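Local coordinates for protein pyruvate kinase (Pseudomonas aeruginosa, PDB 6QXL) that probably catalyses the last step of glycolysis, transferring phosphate from phosphoenolpyruvate to ADP to give pyruvate and ATP, at residues Ala192-Arg197 with Lys221-Glu226; Gln70-Arg75 with Leu167-Leu172. All blocks are in the same frame, centred on the assembly; numbering follows the deposited sequence.

Contact 1 (Ala192-Arg197 with Lys221-Glu226). With MG (magnesium ion), chain N.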
# COMPACT_ATOMS: atom_id res chain seq x y z
N ALA A 192 -31.57 11.95 21.09
CA ALA A 192 -30.17 12.30 21.32
C ALA A 192 -29.93 12.64 22.77
O ALA A 192 -30.66 13.45 23.35
CB ALA A 192 -29.77 13.47 20.44
N VAL A 193 -28.91 12.03 23.35
CA VAL A 193 -28.52 12.27 24.73
C VAL A 193 -27.39 13.30 24.76
O VAL A 193 -26.40 13.14 24.06
CB VAL A 193 -28.05 10.97 25.39
CG1 VAL A 193 -27.60 11.21 26.82
CG2 VAL A 193 -29.18 9.96 25.36
N SER A 194 -27.55 14.34 25.59
CA SER A 194 -26.53 15.38 25.72
C SER A 194 -25.60 15.07 26.87
O SER A 194 -25.98 14.47 27.88
CB SER A 194 -27.18 16.73 25.94
OG SER A 194 -27.98 17.11 24.85
N PHE A 195 -24.34 15.44 26.67
CA PHE A 195 -23.26 15.38 27.68
C PHE A 195 -23.04 14.02 28.28
O PHE A 195 -22.66 13.93 29.44
CB PHE A 195 -23.50 16.43 28.84
CG PHE A 195 -23.38 17.85 28.44
CD1 PHE A 195 -22.20 18.48 28.14
CD2 PHE A 195 -24.57 18.58 28.17
CE1 PHE A 195 -22.18 19.81 27.64
CE2 PHE A 195 -24.56 19.90 27.70
CZ PHE A 195 -23.37 20.48 27.50
N PRO A 196 -23.23 12.91 27.55
CA PRO A 196 -22.86 11.64 28.16
C PRO A 196 -21.36 11.51 28.28
O PRO A 196 -20.61 12.05 27.46
CB PRO A 196 -23.40 10.61 27.17
CG PRO A 196 -23.38 11.29 25.88
CD PRO A 196 -23.66 12.72 26.15
N ARG A 197 -20.90 10.81 29.31
CA ARG A 197 -19.48 10.59 29.57
C ARG A 197 -19.06 9.16 29.30
O ARG A 197 -17.88 8.99 28.94
CB ARG A 197 -19.16 10.98 31.00
CG ARG A 197 -19.14 12.56 31.03
CD ARG A 197 -18.74 13.14 32.38
NE ARG A 197 -18.23 14.52 32.31
CZ ARG A 197 -18.52 15.54 33.15
NH1 ARG A 197 -19.43 15.36 34.09
NH2 ARG A 197 -17.97 16.74 32.98
N LYS A 221 -24.31 12.29 21.83
CA LYS A 221 -23.64 13.54 21.48
C LYS A 221 -22.28 13.59 22.14
O LYS A 221 -22.19 13.56 23.35
CB LYS A 221 -24.50 14.72 21.89
CG LYS A 221 -25.79 14.80 21.09
CD LYS A 221 -26.79 15.73 21.71
CE LYS A 221 -26.33 17.19 21.66
NZ LYS A 221 -27.39 18.12 22.08
N ILE A 222 -21.23 13.67 21.34
CA ILE A 222 -19.86 13.71 21.86
C ILE A 222 -19.52 15.18 22.15
O ILE A 222 -19.17 15.91 21.26
CB ILE A 222 -18.86 13.09 20.87
CG1 ILE A 222 -19.36 11.74 20.34
CG2 ILE A 222 -17.50 12.94 21.50
CD1 ILE A 222 -19.80 10.77 21.39
N GLU A 223 -19.75 15.61 23.38
CA GLU A 223 -19.54 16.96 23.87
C GLU A 223 -18.68 17.07 25.13
O GLU A 223 -18.49 18.14 25.61
CB GLU A 223 -20.90 17.58 24.25
CG GLU A 223 -21.89 17.86 23.14
CD GLU A 223 -23.21 18.45 23.59
OE1 GLU A 223 -23.90 17.79 24.34
OE2 GLU A 223 -23.59 19.57 23.18
N ARG A 224 -18.19 15.99 25.69
CA ARG A 224 -17.45 16.05 26.96
C ARG A 224 -16.02 15.69 26.77
O ARG A 224 -15.72 14.75 26.04
CB ARG A 224 -18.06 15.14 28.03
CG ARG A 224 -19.27 15.73 28.65
CD ARG A 224 -19.10 16.63 29.85
NE ARG A 224 -20.28 16.68 30.64
CZ ARG A 224 -20.86 17.81 31.11
NH1 ARG A 224 -20.32 19.00 30.87
NH2 ARG A 224 -21.98 17.75 31.83
N ALA A 225 -15.12 16.38 27.41
CA ALA A 225 -13.70 16.03 27.37
C ALA A 225 -13.43 14.58 27.72
O ALA A 225 -12.61 13.93 27.08
CB ALA A 225 -12.89 16.96 28.25
N GLU A 226 -14.19 14.06 28.69
CA GLU A 226 -13.99 12.68 29.16
C GLU A 226 -14.35 11.67 28.09
O GLU A 226 -13.76 10.60 28.04
CB GLU A 226 -14.82 12.42 30.43
CG GLU A 226 -14.45 13.26 31.66
CD GLU A 226 -14.96 14.69 31.66
OE1 GLU A 226 -15.81 15.11 30.84
OE2 GLU A 226 -14.44 15.46 32.46
MG MG N . -24.32 20.91 22.64
O HOH W 1 -21.80 14.58 31.74
O HOH W 2 -20.53 13.79 25.33
O HOH W 3 -25.05 23.38 22.74

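Contact 2 (Gln70-Arg75 with Leu167-Leu172)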
# COMPACT_ATOMS: atom_id res chain seq x y z
N GLN A 70 -32.15 18.04 26.57
CA GLN A 70 -31.34 19.18 27.01
C GLN A 70 -30.11 18.77 27.78
O GLN A 70 -29.05 19.33 27.62
CB GLN A 70 -32.20 20.12 27.84
CG GLN A 70 -31.43 21.29 28.45
CD GLN A 70 -32.30 22.27 29.17
OE1 GLN A 70 -32.74 23.21 28.58
NE2 GLN A 70 -32.54 22.03 30.50
N GLY A 71 -30.27 17.78 28.65
CA GLY A 71 -29.11 17.29 29.40
C GLY A 71 -28.83 18.17 30.60
O GLY A 71 -29.55 19.17 30.87
N PRO A 72 -27.70 17.93 31.28
CA PRO A 72 -27.24 18.76 32.39
C PRO A 72 -26.43 20.00 31.91
O PRO A 72 -25.23 20.17 32.12
CB PRO A 72 -26.35 17.82 33.13
CG PRO A 72 -25.70 16.98 32.05
CD PRO A 72 -26.83 16.78 31.08
N LYS A 73 -27.06 20.72 31.03
CA LYS A 73 -26.57 22.03 30.64
C LYS A 73 -26.81 22.99 31.80
O LYS A 73 -27.89 23.01 32.43
CB LYS A 73 -27.27 22.51 29.41
CG LYS A 73 -26.57 23.68 28.75
CD LYS A 73 -27.33 24.12 27.48
CE LYS A 73 -26.43 24.80 26.46
NZ LYS A 73 -25.45 23.88 25.78
N ILE A 74 -25.72 23.70 32.16
CA ILE A 74 -25.79 24.59 33.32
C ILE A 74 -26.07 25.98 32.77
O ILE A 74 -25.34 26.47 31.90
CB ILE A 74 -24.47 24.59 34.09
CG1 ILE A 74 -24.04 23.18 34.49
CG2 ILE A 74 -24.53 25.53 35.24
CD1 ILE A 74 -22.56 23.10 34.82
N ARG A 75 -27.10 26.63 33.31
CA ARG A 75 -27.47 27.95 32.83
C ARG A 75 -27.48 28.94 33.99
O ARG A 75 -27.67 28.57 35.16
CB ARG A 75 -28.83 27.98 32.16
CG ARG A 75 -29.20 26.76 31.36
CD ARG A 75 -30.48 27.05 30.53
NE ARG A 75 -30.62 26.07 29.43
CZ ARG A 75 -30.38 26.30 28.13
NH1 ARG A 75 -30.03 27.48 27.66
NH2 ARG A 75 -30.47 25.29 27.28
N LEU A 167 -16.82 19.42 35.01
CA LEU A 167 -17.86 19.81 35.96
C LEU A 167 -18.69 18.61 36.33
O LEU A 167 -19.05 17.84 35.48
CB LEU A 167 -18.73 20.91 35.40
CG LEU A 167 -18.01 22.20 35.01
CD1 LEU A 167 -19.05 23.23 34.64
CD2 LEU A 167 -17.19 22.71 36.22
N THR A 168 -19.02 18.46 37.58
CA THR A 168 -19.97 17.50 38.07
C THR A 168 -21.37 17.78 37.54
O THR A 168 -21.76 18.92 37.45
CB THR A 168 -20.01 17.61 39.61
OG1 THR A 168 -18.73 17.18 40.10
CG2 THR A 168 -21.18 16.83 40.23
N ALA A 169 -22.01 16.73 37.05
CA ALA A 169 -23.44 16.83 36.75
C ALA A 169 -23.99 15.44 36.54
O ALA A 169 -23.27 14.58 36.07
CB ALA A 169 -23.63 17.67 35.49
N PRO A 170 -25.28 15.21 36.81
CA PRO A 170 -25.89 13.96 36.32
C PRO A 170 -26.19 14.00 34.82
O PRO A 170 -26.54 14.99 34.30
CB PRO A 170 -27.16 13.85 37.16
CG PRO A 170 -27.51 15.27 37.51
CD PRO A 170 -26.23 16.09 37.51
N ALA A 171 -26.07 12.84 34.17
CA ALA A 171 -26.32 12.73 32.71
C ALA A 171 -27.80 13.00 32.40
O ALA A 171 -28.14 13.77 31.49
CB ALA A 171 -25.91 11.40 32.21
N LEU A 172 -28.68 12.37 33.17
CA LEU A 172 -30.13 12.58 33.03
C LEU A 172 -30.66 13.45 34.16
O LEU A 172 -30.57 13.11 35.33
CB LEU A 172 -30.88 11.25 32.96
CG LEU A 172 -30.76 10.68 31.49
CD1 LEU A 172 -29.36 10.44 30.89
CD2 LEU A 172 -31.58 9.45 31.27

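Contact 1 (Ala192-Arg197 with Lys221-Glu226)
Arg-224 is clasped between Phe-195 and Arg-197, and its successive atoms meet the 192-197 segment in order. CB lies 4.0 Å from Pro-196 O, and CG is equally near Arg-197 CG. The chain then bends, chi2 being -89°, which sends CD across to Arg-197 NH2 at 3.3 Å. NE sits over the centre of the Arg-197 guanidinium, and its N-H is given to a water that also bonds Phe-195 O. The two guanidinium planes are 20° apart with centres 3.8 Å from each other, a stack of like charges. Counter-charges probably offset the repulsion: Arg-197 NE donates in its own plane to Glu-226 OE1 at 2.9 Å, and Arg-224 NH1 forms a salt bridge with Glu-254. Arg-224 CZ ends 3.3 Å from Phe-195 CD1, which lies over the guanidinium face opposite Arg-197; NH1 is also against CD1, and NH2 packs on Phe-195 CB. One face of the Phe-195 ring takes Glu-223 OE1 over its centre, while Glu-223 OE2 binds the magnesium ion. Lys-221 NZ, salt-bridged to Asp-68, reaches Ser-194 OG, itself hydrogen-bonded to Leu-69 O. Lys-221, near the C-terminal end of strand 217-222, and Glu-223, just beyond, lie at the mouth of a TIM barrel, the usual active-site position.

Contact 2 (Gln70-Arg75 with Leu167-Leu172)
Pro-72 presents its ring to the backbone of Ala-169 to Ala-171. Pro-72 CB and CG both lie 3.1 Å from Pro-170 O, and Pro-72 CD is 3.3 Å from Ala-171 O, so that two successive carbonyl oxygens meet the CB, CG and CD carbons of one proline; Pro-72 CB also touches Ala-169 CB at 3.6 Å. A second, separate touch is made by methyl groups: Ile-74 CD1 meets Leu-167 CD1 at 3.5 Å, the two side chains crossing obliquely. Ile-74 CD1 gets there because the chain is extended past CG1, with chi2 at 161°. No hydrogen bond links the segments, and with 229 Å² buried the contact rests on apolar and carbonyl packing.

The next shell is the backbone that aims these groups. Pro-72 is the centre of an inverse gamma turn, closed weakly by Lys-73 N to Gly-71 O at 2.9 Å. Ahead of it, Gly-71 has a positive phi of 82°, at which a CB would collide with Pro-72 CD and press on the preceding carbonyl oxygen. The touching parts run nearly antiparallel, their end-to-end directions 154° apart.

Further out, Gly-71 N is held by Asp-176 of helix 174-185, and Thr-168 N by Asp-118. Ile-74 bonds through its backbone to Ile-160, joining the short strand 74-75 to strand 159-162 at one edge of the mixed sheet.

One segment follows barrel strand 64-68 and leads into that sheet, whereas the other leads back to helix 174-185. This pairing of outgoing and returning connections is that of the pyruvate kinase B domain, inserted into the TIM barrel between its third strand and third helix. In relatives the domain swings like a lid over the active site, with its hinge in these linkers.

How the contacts relate
Both segments of contact 2 precede those of contact 1 in sequence, yet the centres are only about 10 Å apart. Contact 1 belongs to the beta-alpha-beta unit made by the fourth and fifth barrel strands, 190-193 and 217-222, with helix 199-211 between them; contact 2 joins the linkers of the domain inserted after the third, strand 64-68. Evidence that they form one continuous region is direct: Arg-197 NH1 lies 2.9 Å from Leu-167 O, a probable hydrogen bond, and Pro-72 CG packs on Phe-195 CB at 3.9 Å and Arg-224 NH2 at 3.8 Å. The linkers of the inserted domain therefore pack against the loops beside the magnesium site, one of which carries the metal ligand Glu-223.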